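Side-chain contacts in lantibiotic dehydratase (PDB 5EHK), which probably dehydrates serine and threonine residues of the NAI-107 precursor peptide, using glutamyl-tRNA as the source of the activating glutamate: residues N637-A641 with F642-P646; S234-V237 with A238-G242. All coordinates share one frame; numbering follows the deposited sequence.

Interaction 1 of 2, residues N637-A641 with F642-P646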
loop_
_atom_site.group_PDB
_atom_site.type_symbol
_atom_site.label_atom_id
_atom_site.label_comp_id
_atom_site.label_asym_id
_atom_site.label_seq_id
_atom_site.Cartn_x
_atom_site.Cartn_y
_atom_site.Cartn_z
ATOM N N ASN A 637 -17.364 26.948 -11.142
ATOM C CA ASN A 637 -18.568 26.545 -10.445
ATOM C C ASN A 637 -18.230 25.544 -9.333
ATOM O O ASN A 637 -17.067 25.251 -9.078
ATOM C CB ASN A 637 -19.549 25.927 -11.421
ATOM C CG ASN A 637 -19.013 24.661 -12.069
ATOM O OD1 ASN A 637 -18.647 23.684 -11.380
ATOM N ND2 ASN A 637 -18.937 24.672 -13.397
ATOM N N MET A 638 -19.255 24.994 -8.700
ATOM C CA MET A 638 -19.036 24.060 -7.628
ATOM C C MET A 638 -19.465 22.640 -8.004
ATOM O O MET A 638 -19.701 21.796 -7.137
ATOM C CB MET A 638 -19.742 24.535 -6.365
ATOM C CG MET A 638 -19.128 25.769 -5.777
ATOM S SD MET A 638 -17.446 25.482 -5.165
ATOM C CE MET A 638 -17.741 24.333 -3.837
ATOM N N VAL A 639 -19.543 22.354 -9.295
ATOM C CA VAL A 639 -19.716 20.963 -9.689
ATOM C C VAL A 639 -18.432 20.176 -9.443
ATOM O O VAL A 639 -17.332 20.628 -9.758
ATOM C CB VAL A 639 -20.194 20.850 -11.128
ATOM C CG1 VAL A 639 -20.411 19.392 -11.510
ATOM C CG2 VAL A 639 -21.456 21.669 -11.276
ATOM N N SER A 640 -18.582 19.004 -8.854
ATOM C CA SER A 640 -17.450 18.181 -8.461
ATOM C C SER A 640 -16.766 17.522 -9.650
ATOM O O SER A 640 -17.315 16.576 -10.225
ATOM C CB SER A 640 -17.940 17.067 -7.545
ATOM O OG SER A 640 -16.892 16.151 -7.278
ATOM N N ALA A 641 -15.562 17.971 -10.002
ATOM C CA ALA A 641 -14.849 17.346 -11.118
ATOM C C ALA A 641 -14.615 15.836 -10.877
ATOM O O ALA A 641 -14.725 15.021 -11.799
ATOM C CB ALA A 641 -13.537 18.067 -11.399
ATOM N N PHE A 642 -14.324 15.487 -9.625
ATOM C CA PHE A 642 -14.070 14.113 -9.215
ATOM C C PHE A 642 -15.236 13.200 -9.583
ATOM O O PHE A 642 -15.063 12.150 -10.205
ATOM C CB PHE A 642 -13.792 14.100 -7.710
ATOM C CG PHE A 642 -13.687 12.734 -7.100
ATOM C CD1 PHE A 642 -12.520 11.976 -7.242
ATOM C CD2 PHE A 642 -14.743 12.216 -6.345
ATOM C CE1 PHE A 642 -12.409 10.714 -6.652
ATOM C CE2 PHE A 642 -14.643 10.950 -5.746
ATOM C CZ PHE A 642 -13.471 10.202 -5.902
ATOM N N ALA A 643 -16.433 13.624 -9.230
ATOM C CA ALA A 643 -17.595 12.776 -9.399
ATOM C C ALA A 643 -18.322 12.977 -10.705
ATOM O O ALA A 643 -19.048 12.111 -11.128
ATOM C CB ALA A 643 -18.561 12.969 -8.228
ATOM N N GLN A 644 -18.163 14.130 -11.332
ATOM C CA GLN A 644 -19.070 14.501 -12.400
ATOM C C GLN A 644 -18.402 14.831 -13.709
ATOM O O GLN A 644 -19.110 15.147 -14.665
ATOM C CB GLN A 644 -19.894 15.722 -12.019
ATOM C CG GLN A 644 -20.630 15.599 -10.737
ATOM C CD GLN A 644 -21.667 14.503 -10.777
ATOM O OE1 GLN A 644 -22.244 14.195 -11.837
ATOM N NE2 GLN A 644 -21.912 13.897 -9.613
ATOM N N ALA A 645 -17.067 14.880 -13.751
ATOM C CA ALA A 645 -16.405 15.389 -14.971
ATOM C C ALA A 645 -15.724 14.360 -15.847
ATOM O O ALA A 645 -15.009 13.485 -15.350
ATOM C CB ALA A 645 -15.427 16.500 -14.640
ATOM N N PRO A 646 -15.907 14.497 -17.167
ATOM C CA PRO A 646 -15.092 13.718 -18.106
ATOM C C PRO A 646 -13.613 13.923 -17.794
ATOM O O PRO A 646 -13.232 15.044 -17.401
ATOM C CB PRO A 646 -15.473 14.307 -19.491
ATOM C CG PRO A 646 -16.177 15.589 -19.214
ATOM C CD PRO A 646 -16.836 15.411 -17.859
#
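Ser640 is the N-cap of the short helix 641-644; its OG accepts from Ala643 N at 3.2 Å, with an N-H...O angle of 159°. The hydroxyl oxygen is turned anti to the serine's own backbone N (chi1 173°), which sets it beside its carbonyl carbon and within reach of the first turn. The main chain supplies further bonds. Ser640 O accepts from Gln644 N at 2.8 Å, approached almost end-on, and takes a weak second bond from Ala643 N. One residue on, Ala641 O accepts from Ala645 N at 3.1 Å, with the donor lying above the carbonyl plane; Ala645 is already the residue at which the chain leaves helical geometry. Ahead of the cap, Val639 N donates to Asn637 OD1 at 2.6 Å, an Asx turn in the loop that follows strand 629-634.

Apolar contacts flank this turn. Val639 CG1 meets Gln644 CB at 3.7 Å, the two side chains crossing at about a right angle, and the methyl groups of Ala641 and Ala645 approach to 4.1 Å between their CB atoms. Phe572 of strand 566-572 packs against Val639 and Ala645. Gln644 is bent at chi2 (-63°), and its amide is directed to a partner beyond this turn, where OE1 accepts from Ser576 N.

The chemistry therefore implies a helix start whose early amide groups are met by one serine, through both its hydroxyl and its carbonyl, while aliphatic groups cover the buried side of the turn.

Interaction 2 of 2, residues S234-V237 with A238-G242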
loop_
_atom_site.group_PDB
_atom_site.type_symbol
_atom_site.label_atom_id
_atom_site.label_comp_id
_atom_site.label_asym_id
_atom_site.label_seq_id
_atom_site.Cartn_x
_atom_site.Cartn_y
_atom_site.Cartn_z
ATOM N N SER A 234 -14.629 5.568 -41.447
ATOM C CA SER A 234 -14.554 5.542 -42.899
ATOM C C SER A 234 -14.022 6.876 -43.400
ATOM O O SER A 234 -13.874 7.803 -42.615
ATOM C CB SER A 234 -15.956 5.285 -43.464
ATOM O OG SER A 234 -16.879 6.260 -42.998
ATOM N N PRO A 235 -13.709 6.976 -44.703
ATOM C CA PRO A 235 -13.237 8.257 -45.234
ATOM C C PRO A 235 -14.260 9.377 -45.130
ATOM O O PRO A 235 -13.874 10.533 -44.994
ATOM C CB PRO A 235 -12.945 7.949 -46.703
ATOM C CG PRO A 235 -12.733 6.513 -46.771
ATOM C CD PRO A 235 -13.507 5.874 -45.662
ATOM N N VAL A 236 -15.545 9.050 -45.242
ATOM C CA VAL A 236 -16.596 10.075 -45.160
ATOM C C VAL A 236 -16.705 10.594 -43.729
ATOM O O VAL A 236 -16.783 11.803 -43.489
ATOM C CB VAL A 236 -17.965 9.541 -45.569
ATOM C CG1 VAL A 236 -18.878 10.721 -45.916
ATOM C CG2 VAL A 236 -17.824 8.613 -46.749
ATOM N N VAL A 237 -16.762 9.640 -42.799
ATOM C CA VAL A 237 -16.732 9.895 -41.365
ATOM C C VAL A 237 -15.529 10.752 -40.947
ATOM O O VAL A 237 -15.694 11.715 -40.192
ATOM C CB VAL A 237 -16.767 8.555 -40.565
ATOM C CG1 VAL A 237 -16.280 8.737 -39.131
ATOM C CG2 VAL A 237 -18.161 7.927 -40.604
ATOM N N ALA A 238 -14.335 10.433 -41.454
ATOM C CA ALA A 238 -13.131 11.182 -41.081
ATOM C C ALA A 238 -13.122 12.612 -41.628
ATOM O O ALA A 238 -12.690 13.548 -40.928
ATOM C CB ALA A 238 -11.888 10.452 -41.514
ATOM N N GLU A 239 -13.624 12.778 -42.855
ATOM C CA GLU A 239 -13.732 14.093 -43.495
ATOM C C GLU A 239 -14.704 14.998 -42.746
ATOM O O GLU A 239 -14.486 16.213 -42.624
ATOM C CB GLU A 239 -14.194 13.945 -44.947
ATOM C CG GLU A 239 -14.180 15.244 -45.739
ATOM C CD GLU A 239 -12.793 15.629 -46.207
ATOM O OE1 GLU A 239 -11.902 14.758 -46.182
ATOM O OE2 GLU A 239 -12.584 16.806 -46.574
ATOM N N ILE A 240 -15.785 14.397 -42.258
ATOM C CA ILE A 240 -16.799 15.131 -41.530
ATOM C C ILE A 240 -16.165 15.675 -40.263
ATOM O O ILE A 240 -16.197 16.887 -39.997
ATOM C CB ILE A 240 -17.999 14.225 -41.193
ATOM C CG1 ILE A 240 -18.837 13.976 -42.456
ATOM C CG2 ILE A 240 -18.845 14.851 -40.105
ATOM C CD1 ILE A 240 -19.994 13.033 -42.273
ATOM N N LEU A 241 -15.550 14.771 -39.505
ATOM C CA LEU A 241 -14.932 15.134 -38.236
ATOM C C LEU A 241 -13.849 16.210 -38.385
ATOM O O LEU A 241 -13.752 17.102 -37.559
ATOM C CB LEU A 241 -14.378 13.900 -37.533
ATOM C CG LEU A 241 -15.450 12.925 -37.044
ATOM C CD1 LEU A 241 -14.824 11.718 -36.323
ATOM C CD2 LEU A 241 -16.480 13.620 -36.177
ATOM N N GLY A 242 -13.053 16.148 -39.442
ATOM C CA GLY A 242 -12.000 17.132 -39.630
ATOM C C GLY A 242 -12.528 18.504 -39.996
ATOM O O GLY A 242 -12.014 19.521 -39.546
#
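Val237 and Leu241 lie one helical turn apart in helix 235-243, joined by a bond from Leu241 N to Val237 O of 3.1 Å that is nearly straight at the hydrogen (169°). Val237 CG1 faces Leu241 CD1 at 4.3 Å, a loose apolar contact. Leu241 also brings CG to 3.4 Å from Val237 O; with CG beside its backbone N (chi1 -68°), the branch lies back over the preceding turn.

Ala238 belongs to the first turn. Its N donates to Ser234 O at 2.9 Å, and its methyl carbon CB rests 3.5 Å from that same oxygen. Ser234 is the N-cap residue, and its OG accepts a weak capping bond from Val237 N.

Val236 repeats the pattern with Ile240: Ile240 N bonds to Val236 O at 3.0 Å, and the side chains approach at 4.5 Å between Val236 CG1 and Ile240 CD1. These two residues form an apolar ridge facing two other helices of the chain. Both touch Val257 of helix 250-260; in helix 267-278, Val236 meets Leu271, while Ile240 packs on Leu272 and Met275. Val237 also reaches Met275, so helix 235-243, which follows strand 228-232, is seated against both helices.

In the fold
Along the chain interaction 2 comes first, in helix 235-243, and interaction 1 follows some 400 residues later at helix 641-644. Their centres lie 32 Å apart and their nearest atoms about 17 Å apart, so the two do not touch, although both belong to the N-terminal lantibiotic dehydratase region. Interaction 1 is close to the middle of the chain, about 11 Å from its centre, beside the sheet that contains strands 566-572 and 629-634. Interaction 2 is peripheral, 33 Å from that centre, among helices 250-260 and 267-278. The same device, a serine N-cap, thus opens helices in two separate surroundings of this large enzyme.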